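Local atomic coordinates of cocosin 1 acidic chain (Cocos nucifera, PDB entry 5WPW), a protein that serves as a hexameric 11S seed storage globulin of coconut, a nutrient reservoir and potential food allergen. Residues G70-V75 / Y108-G113; K176-R181 / L202-D207. The protein carries 2 engineered substitutions. One frame throughout, in Å; residues are numbered along the deposited sequence.

Contact 1 of 2, residues G70-V75 / Y108-G113; sequences GIVGLV and YQFQEG
Gly70 O is held three ways: it accepts the amide of Phe110 (Phe110 N to Gly70 O, 2.9 Å), it meets a water that bridges it to Gln109 OE1, 3.0 Å from Gly70 O and from Gln109 OE1, and it takes a longer CA-H...O contact from Gln109. The return bond of this antiparallel pair, Gly70 N to Phe110 O, is stretched to 3.3 Å, and in both bonds the donor stands well above the carbonyl plane. Two residues on, the ladder tightens. Val72 N reaches Tyr108 O at 2.6 Å and Tyr108 N reaches Val72 O at 2.7 Å, each donor now in the carbonyl plane.

Chi1 of 69° sets the Phe110 ring in the crowded position between backbone N and carbonyl carbon. The ring folds back over the neighbouring strand, so that Gly70 CA sits over its face, 3.9 Å from the centroid, in a CH-pi contact. Val72 CG2 meets the same ring obliquely, 3.5 Å from Phe110 CD2, and Cys126 of the adjoining strand 124-127 packs on both residues. Tyr108 instead runs along strand 70-74, presenting its ring edge to Val72 O and the backbone of Leu74; its OH donates to a second water, which in turn donates to Leu74 O.

Strand 70-74 thus has 107-110 along one edge and 124-127 along the other within the N-terminal cupin barrel. The chemistry is that of an antiparallel ladder in which the N and O of Gly70 and Val72 are paired with those of Phe110 and Tyr108, with a CH-pi contact at one end and a water-bridged tyrosine at the other.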
ATOM      1  N   GLY A  70     -25.203  -6.449 -25.916  1.00 37.27           N
ATOM      2  CA  GLY A  70     -24.728  -7.799 -26.135  1.00 36.53           C
ATOM      3  C   GLY A  70     -24.126  -8.430 -24.896  1.00 30.63           C
ATOM      4  O   GLY A  70     -24.406  -8.037 -23.763  1.00 32.11           O
ATOM      5  N   ILE A  71     -23.301  -9.434 -25.147  1.00 27.04           N
ATOM      6  CA  ILE A  71     -22.734 -10.295 -24.123  1.00 35.43           C
ATOM      7  C   ILE A  71     -21.230 -10.255 -24.291  1.00 29.00           C
ATOM      8  O   ILE A  71     -20.727 -10.360 -25.416  1.00 29.79           O
ATOM      9  CB  ILE A  71     -23.242 -11.750 -24.252  1.00 33.26           C
ATOM     10  CG1 ILE A  71     -24.726 -11.849 -23.921  1.00 41.80           C
ATOM     11  CG2 ILE A  71     -22.446 -12.679 -23.344  1.00 34.89           C
ATOM     12  CD1 ILE A  71     -25.157 -13.267 -23.644  1.00 40.75           C
ATOM     13  N   VAL A  72     -20.507 -10.122 -23.184  1.00 32.37           N
ATOM     14  CA  VAL A  72     -19.052 -10.149 -23.213  1.00 31.57           C
ATOM     15  C   VAL A  72     -18.553 -11.252 -22.289  1.00 29.19           C
ATOM     16  O   VAL A  72     -19.111 -11.485 -21.211  1.00 31.07           O
ATOM     17  CB  VAL A  72     -18.449  -8.789 -22.812  1.00 35.39           C
ATOM     18  CG1 VAL A  72     -17.088  -8.986 -22.243  1.00 37.78           C
ATOM     19  CG2 VAL A  72     -18.359  -7.885 -24.018  1.00 37.69           C
ATOM     20  N   GLY A  73     -17.509 -11.941 -22.727  1.00 29.67           N
ATOM     21  CA  GLY A  73     -16.823 -12.904 -21.890  1.00 28.51           C
ATOM     22  C   GLY A  73     -15.354 -12.563 -21.724  1.00 29.19           C
ATOM     23  O   GLY A  73     -14.631 -12.292 -22.697  1.00 26.68           O
ATOM     24  N   LEU A  74     -14.918 -12.557 -20.472  1.00 26.77           N
ATOM     25  CA  LEU A  74     -13.530 -12.346 -20.101  1.00 31.36           C
ATOM     26  C   LEU A  74     -13.104 -13.546 -19.278  1.00 29.99           C
ATOM     27  O   LEU A  74     -13.685 -13.820 -18.216  1.00 31.19           O
ATOM     28  CB  LEU A  74     -13.377 -11.060 -19.300  1.00 29.24           C
ATOM     29  CG  LEU A  74     -11.980 -10.774 -18.782  1.00 33.75           C
ATOM     30  CD1 LEU A  74     -11.142 -10.438 -19.965  1.00 27.59           C
ATOM     31  CD2 LEU A  74     -12.032  -9.608 -17.813  1.00 34.40           C
ATOM     32  N   VAL A  75     -12.120 -14.270 -19.760  1.00 28.65           N
ATOM     33  CA  VAL A  75     -11.680 -15.474 -19.063  1.00 31.65           C
ATOM     34  C   VAL A  75     -10.538 -15.112 -18.123  1.00 35.30           C
ATOM     35  O   VAL A  75      -9.482 -14.639 -18.561  1.00 34.12           O
ATOM     36  CB  VAL A  75     -11.264 -16.568 -20.048  1.00 34.56           C
ATOM     37  CG1 VAL A  75     -10.757 -17.773 -19.279  1.00 35.49           C
ATOM     38  CG2 VAL A  75     -12.442 -16.940 -20.953  1.00 29.99           C
ATOM     39  N   TYR A 108     -20.827 -11.185 -19.154  1.00 31.03           N
ATOM     40  CA  TYR A 108     -21.112  -9.799 -18.827  1.00 32.71           C
ATOM     41  C   TYR A 108     -22.006  -9.210 -19.909  1.00 36.27           C
ATOM     42  O   TYR A 108     -21.632  -9.183 -21.086  1.00 34.20           O
ATOM     43  CB  TYR A 108     -19.812  -9.012 -18.715  1.00 32.61           C
ATOM     44  CG  TYR A 108     -18.819  -9.632 -17.761  1.00 32.52           C
ATOM     45  CD1 TYR A 108     -18.807  -9.273 -16.423  1.00 37.37           C
ATOM     46  CD2 TYR A 108     -17.869 -10.552 -18.199  1.00 35.13           C
ATOM     47  CE1 TYR A 108     -17.895  -9.813 -15.543  1.00 37.68           C
ATOM     48  CE2 TYR A 108     -16.947 -11.111 -17.315  1.00 33.84           C
ATOM     49  CZ  TYR A 108     -16.974 -10.735 -15.985  1.00 34.30           C
ATOM     50  OH  TYR A 108     -16.077 -11.272 -15.078  1.00 37.09           O
ATOM     51  N   GLN A 109     -23.170  -8.723 -19.515  1.00 31.64           N
ATOM     52  CA  GLN A 109     -24.114  -8.162 -20.471  1.00 32.03           C
ATOM     53  C   GLN A 109     -23.936  -6.658 -20.508  1.00 31.98           C
ATOM     54  O   GLN A 109     -24.050  -5.994 -19.479  1.00 38.63           O
ATOM     55  CB  GLN A 109     -25.540  -8.560 -20.111  1.00 33.90           C
ATOM     56  CG  GLN A 109     -25.693 -10.056 -20.176  1.00 39.03           C
ATOM     57  CD  GLN A 109     -27.117 -10.477 -20.371  1.00 45.69           C
ATOM     58  OE1 GLN A 109     -27.738 -10.144 -21.380  1.00 53.33           O
ATOM     59  NE2 GLN A 109     -27.654 -11.206 -19.401  1.00 45.34           N
ATOM     60  N   PHE A 110     -23.641  -6.132 -21.684  1.00 31.87           N
ATOM     61  CA  PHE A 110     -23.275  -4.736 -21.834  1.00 33.50           C
ATOM     62  C   PHE A 110     -24.333  -3.996 -22.645  1.00 38.30           C
ATOM     63  O   PHE A 110     -25.231  -4.589 -23.245  1.00 34.89           O
ATOM     64  CB  PHE A 110     -21.901  -4.612 -22.489  1.00 30.81           C
ATOM     65  CG  PHE A 110     -21.865  -5.034 -23.925  1.00 30.57           C
ATOM     66  CD1 PHE A 110     -22.121  -4.125 -24.935  1.00 28.69           C
ATOM     67  CD2 PHE A 110     -21.516  -6.329 -24.271  1.00 31.19           C
ATOM     68  CE1 PHE A 110     -22.069  -4.503 -26.269  1.00 31.74           C
ATOM     69  CE2 PHE A 110     -21.448  -6.705 -25.603  1.00 29.39           C
ATOM     70  CZ  PHE A 110     -21.731  -5.801 -26.595  1.00 36.23           C
ATOM     71  N   GLN A 111     -24.219  -2.676 -22.659  1.00 31.38           N
ATOM     72  CA  GLN A 111     -25.211  -1.860 -23.347  1.00 33.82           C
ATOM     73  C   GLN A 111     -24.569  -0.530 -23.701  1.00 32.19           C
ATOM     74  O   GLN A 111     -23.431  -0.254 -23.319  1.00 32.29           O
ATOM     75  CB  GLN A 111     -26.459  -1.669 -22.480  1.00 34.71           C
ATOM     76  CG  GLN A 111     -26.301  -0.659 -21.344  1.00 36.18           C
ATOM     77  CD  GLN A 111     -27.642  -0.143 -20.816  1.00 46.96           C
ATOM     78  OE1 GLN A 111     -28.174   0.858 -21.302  1.00 53.10           O
ATOM     79  NE2 GLN A 111     -28.183  -0.822 -19.803  1.00 48.79           N
ATOM     80  N   GLU A 112     -25.311   0.294 -24.444  1.00 31.52           N
ATOM     81  CA  GLU A 112     -24.797   1.600 -24.841  1.00 32.33           C
ATOM     82  C   GLU A 112     -24.325   2.360 -23.616  1.00 29.03           C
ATOM     83  O   GLU A 112     -24.956   2.310 -22.557  1.00 33.90           O
ATOM     84  CB  GLU A 112     -25.872   2.406 -25.584  1.00 39.63           C
ATOM     85  CG  GLU A 112     -25.364   3.725 -26.168  1.00 43.90           C
ATOM     86  CD  GLU A 112     -26.494   4.641 -26.610  1.00 47.44           C
ATOM     87  OE1 GLU A 112     -26.267   5.868 -26.735  1.00 52.12           O
ATOM     88  OE2 GLU A 112     -27.606   4.126 -26.831  1.00 49.55           O
ATOM     89  N   GLY A 113     -23.183   3.030 -23.757  1.00 31.92           N
ATOM     90  CA  GLY A 113     -22.597   3.791 -22.682  1.00 28.87           C
ATOM     91  C   GLY A 113     -21.696   3.006 -21.747  1.00 28.43           C
ATOM     92  O   GLY A 113     -21.084   3.609 -20.854  1.00 28.11           O
TER
HETATM   93  O   HOH W   1     -27.437  -8.227 -23.726  1.00 46.81           O
HETATM   94  O   HOH W   2     -14.734 -14.095 -15.818  1.00 39.01           O

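Contact 2 of 2, residues K176-R181 / L202-D207; sequences KENILR and LQCRDD
Gln203, Arg181 and Leu180 carry most of this contact, in which the turn after strand 175-177 meets the C-terminal end of helix 196-202. The Gln203 side chain, extended beyond CG, brings its end up to segment 176-181, and NE2 donates to Leu180 O at 3.2 Å; the carbonyl oxygen lies near the amide plane, while the donor stands somewhat above the carbonyl plane. Its OE1 takes a weak hydrogen bond from Thr185.

Arg181 crosses Gln203 at about a right angle. With CG anti to the backbone N (chi1 -179°) and a bend at chi2, its CD rests 4.1 Å from Gln203 CB, and the guanidinium offers one face to Arg205 CG. Arg181 NH2 stands 4.3 Å from Arg205 NE. Leu180 CD1 packs 4.0 Å from Leu202 CB, and Tyr393 of a neighbouring subunit covers both leucines.

Asn178 ties the turn together: OD1 receives weak bonds from the amides of Leu180 and Arg181, while ND2 gives a weak bond to Gln203 O at 3.0 Å and another to Gly160 O. Cys204 takes the chain out of the helix with positive phi and opens a type I turn to Asp207, where Asp206 forms a salt bridge with Arg394 of the neighbouring subunit. Two side-chain amides, one bonding only weakly, thus donate to backbone carbonyls across the contact, and the close like charges would probably repel mildly beside a neighbouring subunit.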
ATOM      1  N   LYS A 176      -3.435 -12.963 -40.511  1.00 56.71           N
ATOM      2  CA  LYS A 176      -2.911 -13.412 -39.228  1.00 50.23           C
ATOM      3  C   LYS A 176      -3.631 -14.681 -38.785  1.00 48.98           C
ATOM      4  O   LYS A 176      -4.864 -14.714 -38.723  1.00 45.90           O
ATOM      5  CB  LYS A 176      -3.072 -12.300 -38.189  1.00 48.98           C
ATOM      6  CG  LYS A 176      -3.356 -12.742 -36.757  1.00 47.64           C
ATOM      7  CD  LYS A 176      -3.962 -11.589 -35.961  1.00 44.51           C
ATOM      8  CE  LYS A 176      -3.049 -10.359 -35.950  1.00 42.84           C
ATOM      9  NZ  LYS A 176      -1.879 -10.531 -35.039  1.00 38.52           N
ATOM     10  N   GLU A 177      -2.858 -15.721 -38.478  1.00 43.07           N
ATOM     11  CA  GLU A 177      -3.401 -16.998 -38.041  1.00 40.50           C
ATOM     12  C   GLU A 177      -3.589 -17.018 -36.525  1.00 39.81           C
ATOM     13  O   GLU A 177      -3.016 -16.213 -35.791  1.00 41.52           O
ATOM     14  CB  GLU A 177      -2.482 -18.141 -38.472  1.00 44.64           C
ATOM     15  CG  GLU A 177      -2.232 -18.229 -39.974  1.00 45.83           C
ATOM     16  CD  GLU A 177      -3.362 -18.940 -40.696  1.00 51.69           C
ATOM     17  OE1 GLU A 177      -4.293 -19.415 -40.015  1.00 55.32           O
ATOM     18  OE2 GLU A 177      -3.321 -19.034 -41.942  1.00 56.77           O
ATOM     19  N   ASN A 178      -4.411 -17.950 -36.060  1.00 37.71           N
ATOM     20  CA  ASN A 178      -4.561 -18.114 -34.629  1.00 32.95           C
ATOM     21  C   ASN A 178      -3.352 -18.860 -34.074  1.00 36.82           C
ATOM     22  O   ASN A 178      -2.600 -19.504 -34.804  1.00 37.93           O
ATOM     23  CB  ASN A 178      -5.861 -18.839 -34.305  1.00 40.83           C
ATOM     24  CG  ASN A 178      -5.790 -20.312 -34.588  1.00 40.22           C
ATOM     25  OD1 ASN A 178      -5.432 -21.100 -33.718  1.00 41.14           O
ATOM     26  ND2 ASN A 178      -6.131 -20.696 -35.809  1.00 44.05           N
ATOM     27  N   ILE A 179      -3.156 -18.744 -32.761  1.00 37.98           N
ATOM     28  CA  ILE A 179      -1.909 -19.225 -32.168  1.00 36.19           C
ATOM     29  C   ILE A 179      -1.797 -20.736 -32.260  1.00 35.42           C
ATOM     30  O   ILE A 179      -0.685 -21.275 -32.332  1.00 38.33           O
ATOM     31  CB  ILE A 179      -1.816 -18.754 -30.714  1.00 34.16           C
ATOM     32  CG1 ILE A 179      -3.096 -19.123 -29.993  1.00 30.82           C
ATOM     33  CG2 ILE A 179      -1.621 -17.247 -30.696  1.00 33.46           C
ATOM     34  CD1 ILE A 179      -2.920 -19.317 -28.514  1.00 39.53           C
ATOM     35  N   LEU A 180      -2.927 -21.449 -32.241  1.00 34.87           N
ATOM     36  CA  LEU A 180      -2.869 -22.906 -32.350  1.00 36.53           C
ATOM     37  C   LEU A 180      -2.305 -23.347 -33.695  1.00 38.77           C
ATOM     38  O   LEU A 180      -1.713 -24.430 -33.793  1.00 40.60           O
ATOM     39  CB  LEU A 180      -4.249 -23.513 -32.131  1.00 33.79           C
ATOM     40  CG  LEU A 180      -4.948 -23.125 -30.825  1.00 36.12           C
ATOM     41  CD1 LEU A 180      -6.285 -23.851 -30.725  1.00 37.41           C
ATOM     42  CD2 LEU A 180      -4.054 -23.411 -29.609  1.00 31.58           C
ATOM     43  N   ARG A 181      -2.468 -22.522 -34.731  1.00 36.76           N
ATOM     44  CA  ARG A 181      -1.858 -22.790 -36.030  1.00 42.17           C
ATOM     45  C   ARG A 181      -0.337 -22.854 -35.941  1.00 44.73           C
ATOM     46  O   ARG A 181       0.308 -23.460 -36.806  1.00 43.46           O
ATOM     47  CB  ARG A 181      -2.303 -21.711 -37.026  1.00 42.15           C
ATOM     48  CG  ARG A 181      -1.780 -21.852 -38.454  1.00 51.12           C
ATOM     49  CD  ARG A 181      -2.536 -22.941 -39.225  1.00 51.95           C
ATOM     50  NE  ARG A 181      -2.009 -23.128 -40.576  1.00 55.17           N
ATOM     51  CZ  ARG A 181      -1.002 -23.941 -40.876  1.00 57.55           C
ATOM     52  NH1 ARG A 181      -0.405 -24.639 -39.914  1.00 55.10           N
ATOM     53  NH2 ARG A 181      -0.588 -24.054 -42.132  1.00 60.14           N
ATOM     54  N   LEU A 202      -9.056 -27.264 -35.075  1.00 41.97           N
ATOM     55  CA  LEU A 202      -8.776 -26.165 -34.159  1.00 39.47           C
ATOM     56  C   LEU A 202      -7.849 -25.138 -34.789  1.00 42.53           C
ATOM     57  O   LEU A 202      -7.936 -23.950 -34.466  1.00 38.49           O
ATOM     58  CB  LEU A 202      -8.181 -26.692 -32.858  1.00 38.21           C
ATOM     59  CG  LEU A 202      -9.225 -27.334 -31.954  1.00 41.30           C
ATOM     60  CD1 LEU A 202      -8.531 -28.050 -30.829  1.00 42.53           C
ATOM     61  CD2 LEU A 202     -10.227 -26.309 -31.415  1.00 35.91           C
ATOM     62  N   GLN A 203      -6.978 -25.566 -35.707  1.00 38.52           N
ATOM     63  CA  GLN A 203      -6.033 -24.668 -36.352  1.00 42.49           C
ATOM     64  C   GLN A 203      -6.674 -23.771 -37.408  1.00 45.81           C
ATOM     65  O   GLN A 203      -6.000 -22.862 -37.907  1.00 44.34           O
ATOM     66  CB  GLN A 203      -4.884 -25.479 -36.949  1.00 44.91           C
ATOM     67  CG  GLN A 203      -3.945 -26.010 -35.874  1.00 45.68           C
ATOM     68  CD  GLN A 203      -2.861 -26.918 -36.404  1.00 47.65           C
ATOM     69  OE1 GLN A 203      -3.144 -27.936 -37.021  1.00 50.74           O
ATOM     70  NE2 GLN A 203      -1.618 -26.573 -36.135  1.00 39.86           N
ATOM     71  N   CYS A 204      -7.949 -23.996 -37.742  1.00 43.88           N
ATOM     72  CA  CYS A 204      -8.764 -23.045 -38.511  1.00 44.87           C
ATOM     73  C   CYS A 204      -8.118 -22.691 -39.851  1.00 46.04           C
ATOM     74  O   CYS A 204      -8.131 -21.534 -40.276  1.00 41.56           O
ATOM     75  CB  CYS A 204      -9.046 -21.774 -37.695  1.00 43.96           C
ATOM     76  SG  CYS A 204     -10.164 -21.996 -36.287  1.00 47.95           S
ATOM     77  N   ARG A 205      -7.580 -23.705 -40.534  1.00 47.10           N
ATOM     78  CA  ARG A 205      -6.742 -23.486 -41.714  1.00 48.23           C
ATOM     79  C   ARG A 205      -7.415 -22.612 -42.764  1.00 47.07           C
ATOM     80  O   ARG A 205      -6.846 -21.611 -43.211  1.00 50.74           O
ATOM     81  CB  ARG A 205      -6.380 -24.819 -42.340  1.00 57.80           C
ATOM     82  CG  ARG A 205      -5.380 -25.604 -41.582  1.00 58.58           C
ATOM     83  CD  ARG A 205      -4.905 -26.727 -42.476  1.00 69.34           C
ATOM     84  NE  ARG A 205      -4.004 -26.278 -43.534  1.00 72.40           N
ATOM     85  CZ  ARG A 205      -3.762 -26.974 -44.640  1.00 72.39           C
ATOM     86  NH1 ARG A 205      -4.340 -28.153 -44.816  1.00 74.42           N
ATOM     87  NH2 ARG A 205      -2.934 -26.504 -45.562  1.00 73.77           N
ATOM     88  N   ASP A 206      -8.605 -23.000 -43.217  1.00 48.23           N
ATOM     89  CA  ASP A 206      -9.194 -22.416 -44.418  1.00 52.81           C
ATOM     90  C   ASP A 206     -10.374 -21.499 -44.106  1.00 52.14           C
ATOM     91  O   ASP A 206     -11.238 -21.281 -44.955  1.00 51.36           O
ATOM     92  CB  ASP A 206      -9.612 -23.522 -45.387  1.00 55.40           C
ATOM     93  CG  ASP A 206     -10.274 -24.691 -44.678  1.00 59.18           C
ATOM     94  OD1 ASP A 206     -11.112 -24.442 -43.784  1.00 61.29           O
ATOM     95  OD2 ASP A 206      -9.957 -25.855 -45.012  1.00 60.49           O
ATOM     96  N   ASP A 207     -10.417 -20.956 -42.893  1.00 50.17           N
ATOM     97  CA  ASP A 207     -11.487 -20.044 -42.511  1.00 50.15           C
ATOM     98  C   ASP A 207     -11.409 -18.756 -43.329  1.00 49.15           C
ATOM     99  O   ASP A 207     -10.330 -18.200 -43.546  1.00 52.17           O
ATOM    100  CB  ASP A 207     -11.398 -19.742 -41.007  1.00 49.45           C
ATOM    101  CG  ASP A 207     -12.703 -19.208 -40.428  1.00 50.11           C
ATOM    102  OD1 ASP A 207     -13.534 -18.681 -41.202  1.00 45.53           O
ATOM    103  OD2 ASP A 207     -12.886 -19.299 -39.187  1.00 48.55           O
TER

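Both contacts belong to the N-terminal half of the subunit, and they follow one another along the chain, contact 1 closing before contact 2 opens. Their centres lie about 26 Å apart and their nearest atoms about 12 Å, so they do not touch. The centre of contact 1 lies about 14 Å from the centre of the chain, inside one sheet of the cupin barrel; that of contact 2, at about 28 Å, belongs to the peripheral region around helices 185-192 and 196-202. Strand 212-214, which follows contact 2, returns to the same curled sheet as strand 70-74. Ten residues of contact 2 lie within reach of a second subunit, against one residue of contact 1 for each of two subunits.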